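Long-range contact in CAS6A (Thermus thermophilus, PDB 4C97), which is probably an endoribonuclease of the Cas6 family that cleaves CRISPR RNA precursors in antiviral defence: residues V6-P20 and G54-E68. The protein carries 1 engineered substitution. Sequence-based numbering, arbitrary orientation.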
loop_
_atom_site.group_PDB
_atom_site.type_symbol
_atom_site.label_atom_id
_atom_site.label_comp_id
_atom_site.label_asym_id
_atom_site.label_seq_id
_atom_site.Cartn_x
_atom_site.Cartn_y
_atom_site.Cartn_z
ATOM N N VAL A 6 10.325 4.089 11.679
ATOM C CA VAL A 6 9.746 2.798 11.329
ATOM C C VAL A 6 8.512 2.926 10.452
ATOM O O VAL A 6 7.716 3.854 10.583
ATOM C CB VAL A 6 9.336 2.028 12.614
ATOM C CG1 VAL A 6 8.245 2.748 13.347
ATOM C CG2 VAL A 6 8.886 0.645 12.319
ATOM N N LEU A 7 8.366 1.978 9.537
ATOM C CA LEU A 7 7.056 1.739 8.971
ATOM C C LEU A 7 6.864 0.247 8.899
ATOM O O LEU A 7 7.842 -0.518 8.899
ATOM C CB LEU A 7 6.860 2.456 7.634
ATOM C CG LEU A 7 7.655 2.024 6.417
ATOM C CD1 LEU A 7 7.137 2.797 5.210
ATOM C CD2 LEU A 7 9.144 2.235 6.557
ATOM N N ALA A 8 5.603 -0.180 8.915
ATOM C CA ALA A 8 5.324 -1.596 9.080
ATOM C C ALA A 8 4.020 -2.007 8.423
ATOM O O ALA A 8 3.105 -1.196 8.277
ATOM C CB ALA A 8 5.271 -1.929 10.552
ATOM N N ALA A 9 3.973 -3.268 8.006
ATOM C CA ALA A 9 2.746 -3.900 7.533
ATOM C C ALA A 9 2.645 -5.204 8.277
ATOM O O ALA A 9 3.467 -6.117 8.102
ATOM C CB ALA A 9 2.807 -4.144 6.030
ATOM N N LEU A 10 1.639 -5.276 9.146
ATOM C CA LEU A 10 1.382 -6.483 9.893
ATOM C C LEU A 10 0.232 -7.250 9.274
ATOM O O LEU A 10 -0.805 -6.663 8.916
ATOM C CB LEU A 10 1.038 -6.131 11.332
ATOM C CG LEU A 10 2.212 -5.740 12.227
ATOM C CD1 LEU A 10 2.861 -4.450 11.788
ATOM C CD2 LEU A 10 1.713 -5.611 13.667
ATOM N N VAL A 11 0.412 -8.561 9.169
ATOM C CA VAL A 11 -0.594 -9.435 8.583
ATOM C C VAL A 11 -1.325 -10.240 9.650
ATOM O O VAL A 11 -0.696 -10.879 10.498
ATOM C CB VAL A 11 0.016 -10.393 7.558
ATOM C CG1 VAL A 11 -1.002 -11.446 7.119
ATOM C CG2 VAL A 11 0.511 -9.614 6.311
ATOM N N LEU A 12 -2.653 -10.198 9.603
ATOM C CA LEU A 12 -3.493 -11.032 10.471
ATOM C C LEU A 12 -3.922 -12.251 9.679
ATOM O O LEU A 12 -4.709 -12.139 8.714
ATOM C CB LEU A 12 -4.751 -10.278 10.930
ATOM C CG LEU A 12 -4.607 -9.190 11.993
ATOM C CD1 LEU A 12 -3.472 -8.229 11.695
ATOM C CD2 LEU A 12 -5.925 -8.434 12.138
ATOM N N VAL A 13 -3.403 -13.403 10.099
ATOM C CA VAL A 13 -3.743 -14.680 9.497
ATOM C C VAL A 13 -5.064 -15.111 10.119
ATOM O O VAL A 13 -5.187 -15.182 11.337
ATOM C CB VAL A 13 -2.655 -15.738 9.739
ATOM C CG1 VAL A 13 -3.061 -17.083 9.155
ATOM C CG2 VAL A 13 -1.344 -15.279 9.146
ATOM N N LEU A 14 -6.055 -15.384 9.277
ATOM C CA LEU A 14 -7.430 -15.514 9.752
ATOM C C LEU A 14 -7.967 -16.917 9.573
ATOM O O LEU A 14 -7.766 -17.534 8.535
ATOM C CB LEU A 14 -8.336 -14.539 8.987
ATOM C CG LEU A 14 -7.945 -13.066 9.073
ATOM C CD1 LEU A 14 -8.793 -12.253 8.090
ATOM C CD2 LEU A 14 -8.050 -12.517 10.488
ATOM N N GLU A 15 -8.675 -17.413 10.583
ATOM C CA GLU A 15 -9.440 -18.636 10.407
ATOM C C GLU A 15 -10.920 -18.318 10.535
ATOM O O GLU A 15 -11.347 -17.592 11.436
ATOM C CB GLU A 15 -8.986 -19.748 11.364
ATOM C CG GLU A 15 -8.501 -19.273 12.709
ATOM C CD GLU A 15 -8.163 -20.422 13.659
ATOM O OE1 GLU A 15 -8.461 -21.587 13.320
ATOM O OE2 GLU A 15 -7.598 -20.157 14.745
ATOM N N GLY A 16 -11.692 -18.874 9.616
ATOM C CA GLY A 16 -13.101 -18.572 9.504
ATOM C C GLY A 16 -13.524 -18.668 8.063
ATOM O O GLY A 16 -12.692 -18.826 7.176
ATOM N N GLU A 17 -14.825 -18.577 7.833
ATOM C CA GLU A 17 -15.390 -18.689 6.499
ATOM C C GLU A 17 -15.372 -17.331 5.791
ATOM O O GLU A 17 -15.664 -16.295 6.389
ATOM C CB GLU A 17 -16.826 -19.224 6.598
ATOM C CG GLU A 17 -17.146 -20.368 5.656
ATOM C CD GLU A 17 -18.510 -20.967 5.921
ATOM O OE1 GLU A 17 -18.883 -21.109 7.105
ATOM O OE2 GLU A 17 -19.218 -21.282 4.943
ATOM N N GLY A 18 -15.009 -17.334 4.515
ATOM C CA GLY A 18 -15.102 -16.137 3.700
ATOM C C GLY A 18 -13.839 -15.305 3.691
ATOM O O GLY A 18 -12.771 -15.764 4.095
ATOM N N LEU A 19 -13.964 -14.075 3.206
ATOM C CA LEU A 19 -12.865 -13.136 3.221
ATOM C C LEU A 19 -13.266 -11.884 3.951
ATOM O O LEU A 19 -14.442 -11.565 4.053
ATOM C CB LEU A 19 -12.445 -12.780 1.804
ATOM C CG LEU A 19 -11.726 -13.911 1.081
ATOM C CD1 LEU A 19 -12.286 -14.061 -0.314
ATOM C CD2 LEU A 19 -10.230 -13.627 1.066
ATOM N N PRO A 20 -12.280 -11.163 4.469
ATOM C CA PRO A 20 -12.623 -9.878 5.069
ATOM C C PRO A 20 -13.277 -8.963 4.059
ATOM O O PRO A 20 -13.044 -9.099 2.849
ATOM C CB PRO A 20 -11.260 -9.308 5.472
ATOM C CG PRO A 20 -10.364 -10.445 5.539
ATOM C CD PRO A 20 -10.829 -11.403 4.508
ATOM N N GLY A 54 -5.928 -13.490 -0.048
ATOM C CA GLY A 54 -5.927 -14.923 0.119
ATOM C C GLY A 54 -7.114 -15.556 -0.567
ATOM O O GLY A 54 -7.556 -15.111 -1.617
ATOM N N ARG A 55 -7.630 -16.603 0.053
ATOM C CA ARG A 55 -8.670 -17.431 -0.534
ATOM C C ARG A 55 -9.523 -17.956 0.604
ATOM O O ARG A 55 -9.140 -17.850 1.774
ATOM C CB ARG A 55 -8.033 -18.606 -1.275
ATOM C CG ARG A 55 -7.094 -19.426 -0.392
ATOM C CD ARG A 55 -6.476 -20.608 -1.122
ATOM N NE ARG A 55 -5.981 -21.611 -0.177
ATOM C CZ ARG A 55 -4.700 -21.814 0.136
ATOM N NH1 ARG A 55 -3.729 -21.097 -0.425
ATOM N NH2 ARG A 55 -4.386 -22.757 1.018
ATOM N N GLU A 56 -10.671 -18.526 0.262
ATOM C CA GLU A 56 -11.498 -19.208 1.240
ATOM C C GLU A 56 -10.641 -20.225 1.978
ATOM O O GLU A 56 -10.007 -21.073 1.356
ATOM C CB GLU A 56 -12.659 -19.914 0.543
ATOM C CG GLU A 56 -13.662 -20.539 1.495
ATOM C CD GLU A 56 -14.503 -19.514 2.219
ATOM O OE1 GLU A 56 -14.754 -18.432 1.649
ATOM O OE2 GLU A 56 -14.903 -19.791 3.369
ATOM N N GLY A 57 -10.604 -20.120 3.302
ATOM C CA GLY A 57 -9.887 -21.069 4.132
ATOM C C GLY A 57 -8.447 -20.683 4.400
ATOM O O GLY A 57 -7.772 -21.333 5.198
ATOM N N ALA A 58 -7.976 -19.632 3.733
ATOM C CA ALA A 58 -6.616 -19.131 3.925
ATOM C C ALA A 58 -6.606 -17.634 3.655
ATOM O O ALA A 58 -5.832 -17.123 2.826
ATOM C CB ALA A 58 -5.639 -19.856 3.010
ATOM N N ALA A 59 -7.484 -16.941 4.368
ATOM C CA ALA A 59 -7.669 -15.507 4.213
ATOM C C ALA A 59 -6.768 -14.759 5.171
ATOM O O ALA A 59 -6.338 -15.291 6.200
ATOM C CB ALA A 59 -9.130 -15.131 4.459
ATOM N N TRP A 60 -6.460 -13.525 4.817
ATOM C CA TRP A 60 -5.708 -12.685 5.721
ATOM C C TRP A 60 -6.100 -11.230 5.563
ATOM O O TRP A 60 -6.680 -10.822 4.552
ATOM C CB TRP A 60 -4.206 -12.852 5.486
ATOM C CG TRP A 60 -3.803 -12.676 4.033
ATOM C CD1 TRP A 60 -3.678 -13.663 3.102
ATOM C CD2 TRP A 60 -3.460 -11.453 3.374
ATOM N NE1 TRP A 60 -3.298 -13.124 1.891
ATOM C CE2 TRP A 60 -3.164 -11.768 2.031
ATOM C CE3 TRP A 60 -3.397 -10.113 3.769
ATOM C CZ2 TRP A 60 -2.797 -10.802 1.106
ATOM C CZ3 TRP A 60 -3.048 -9.154 2.846
ATOM C CH2 TRP A 60 -2.754 -9.505 1.528
ATOM N N ALA A 61 -5.757 -10.453 6.582
ATOM C CA ALA A 61 -5.900 -9.011 6.501
ATOM C C ALA A 61 -4.568 -8.391 6.813
ATOM O O ALA A 61 -3.692 -9.059 7.355
ATOM C CB ALA A 61 -6.940 -8.523 7.455
ATOM N N ARG A 62 -4.406 -7.122 6.473
ATOM C CA ARG A 62 -3.150 -6.446 6.749
ATOM C C ARG A 62 -3.348 -4.985 7.112
ATOM O O ARG A 62 -4.232 -4.292 6.583
ATOM C CB ARG A 62 -2.139 -6.623 5.598
ATOM C CG ARG A 62 -2.020 -5.475 4.667
ATOM C CD ARG A 62 -1.229 -5.857 3.411
ATOM N NE ARG A 62 0.222 -5.693 3.459
ATOM C CZ ARG A 62 0.911 -4.769 2.781
ATOM N NH1 ARG A 62 0.285 -3.849 2.045
ATOM N NH2 ARG A 62 2.236 -4.755 2.836
ATOM N N VAL A 63 -2.528 -4.550 8.069
ATOM C CA VAL A 63 -2.573 -3.197 8.575
ATOM C C VAL A 63 -1.204 -2.581 8.379
ATOM O O VAL A 63 -0.219 -3.080 8.934
ATOM C CB VAL A 63 -2.931 -3.188 10.066
ATOM C CG1 VAL A 63 -2.932 -1.766 10.627
ATOM C CG2 VAL A 63 -4.266 -3.844 10.286
ATOM N N SER A 64 -1.147 -1.516 7.573
ATOM C CA SER A 64 0.077 -0.752 7.373
ATOM C C SER A 64 0.049 0.476 8.210
ATOM O O SER A 64 -0.926 1.225 8.189
ATOM C CB SER A 64 0.248 -0.247 5.934
ATOM O OG SER A 64 0.313 -1.290 5.010
ATOM N N LEU A 65 1.174 0.699 8.873
ATOM C CA LEU A 65 1.369 1.801 9.798
ATOM C C LEU A 65 2.583 2.568 9.328
ATOM O O LEU A 65 3.694 2.016 9.250
ATOM C CB LEU A 65 1.568 1.271 11.213
ATOM C CG LEU A 65 0.466 0.304 11.664
ATOM C CD1 LEU A 65 0.813 -0.374 12.983
ATOM C CD2 LEU A 65 -0.876 1.055 11.759
ATOM N N LEU A 66 2.356 3.835 8.985
ATOM C CA LEU A 66 3.348 4.631 8.252
ATOM C C LEU A 66 4.124 5.626 9.111
ATOM O O LEU A 66 5.041 6.307 8.622
ATOM C CB LEU A 66 2.671 5.367 7.080
ATOM C CG LEU A 66 1.887 4.462 6.138
ATOM C CD1 LEU A 66 1.267 5.309 5.049
ATOM C CD2 LEU A 66 2.741 3.348 5.528
ATOM N N VAL A 67 3.794 5.700 10.403
ATOM C CA VAL A 67 4.502 6.592 11.314
ATOM C C VAL A 67 4.729 5.839 12.624
ATOM O O VAL A 67 3.914 5.000 12.995
ATOM C CB VAL A 67 3.736 7.912 11.569
ATOM C CG1 VAL A 67 3.547 8.681 10.262
ATOM C CG2 VAL A 67 2.391 7.638 12.197
ATOM N N GLU A 68 5.860 6.118 13.266
ATOM C CA GLU A 68 6.315 5.371 14.454
ATOM C C GLU A 68 5.337 5.366 15.591
ATOM O O GLU A 68 5.119 4.333 16.201
ATOM C CB GLU A 68 7.653 5.925 14.977
ATOM C CG GLU A 68 7.902 5.746 16.513
ATOM C CD GLU A 68 8.325 4.323 16.919
ATOM O OE1 GLU A 68 8.879 3.590 16.070
ATOM O OE2 GLU A 68 8.119 3.943 18.092
HETATM O O HOH W 1 8.095 6.717 11.389
HETATM O O HOH W 2 -9.250 -18.357 6.316
HETATM O O HOH W 3 -11.683 -18.085 4.840
#
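Ala8 and Leu65, Leu10 and Val63, and Leu12 and Ala61 form successive antiparallel hydrogen-bonded pairs, each closed by two backbone bonds; the shortest of these runs from Leu12 N to Ala61 O, 2.7 Å. The N-to-C directions of 6-15 and 58-65 are 157° apart, close to antiparallel. Next along, Leu14 N still donates to Ala59 O, but a water stands in for the return bond, accepting from Ala59 N and donating to Leu14 O. Another water joins Gly57 N to the carbonyls of Gly16 and Gly18.

Beyond the strands, Glu56 reaches back to the 16-18 loop. With CG anti to the backbone N (chi1 -174°) and the chain bent at chi2, its OE2 accepts from Gly18 N at 2.7 Å, on the syn side but 29° out of the carboxylate plane.

Apolar packing divides between the two faces of the sheet. On one, Leu14 CD1 lies 4.2 Å from Ala61 CB, and Ala59 CB meets Leu19 CD2 at 3.9 Å and Pro20 CD at 4.1 Å, so the loop after strand 6-15 folds over the small alanines. On the other, Val11 CG1 approaches Trp60 CB at 3.9 Å, while the indole stacks on Trp104.

Ala9 CB lies 3.3 Å from Arg62 NH2. The Arg62 chain bends at chi3, and its guanidinium gives NE to the carbonyl of Trp104 and NH2 to that of Phe223; Ser64 OG, bonded to Tyr224 O, lies over one face, displaced toward its rim.

On its other edge, strand 6-15 bonds to strand 91-109, as between Ala9 and Gly106, with helix 68-79 against the Ala8, Leu10 and Leu65 face: an antiparallel, ferredoxin-like sheet as in the RAMP domains of Cas6 proteins.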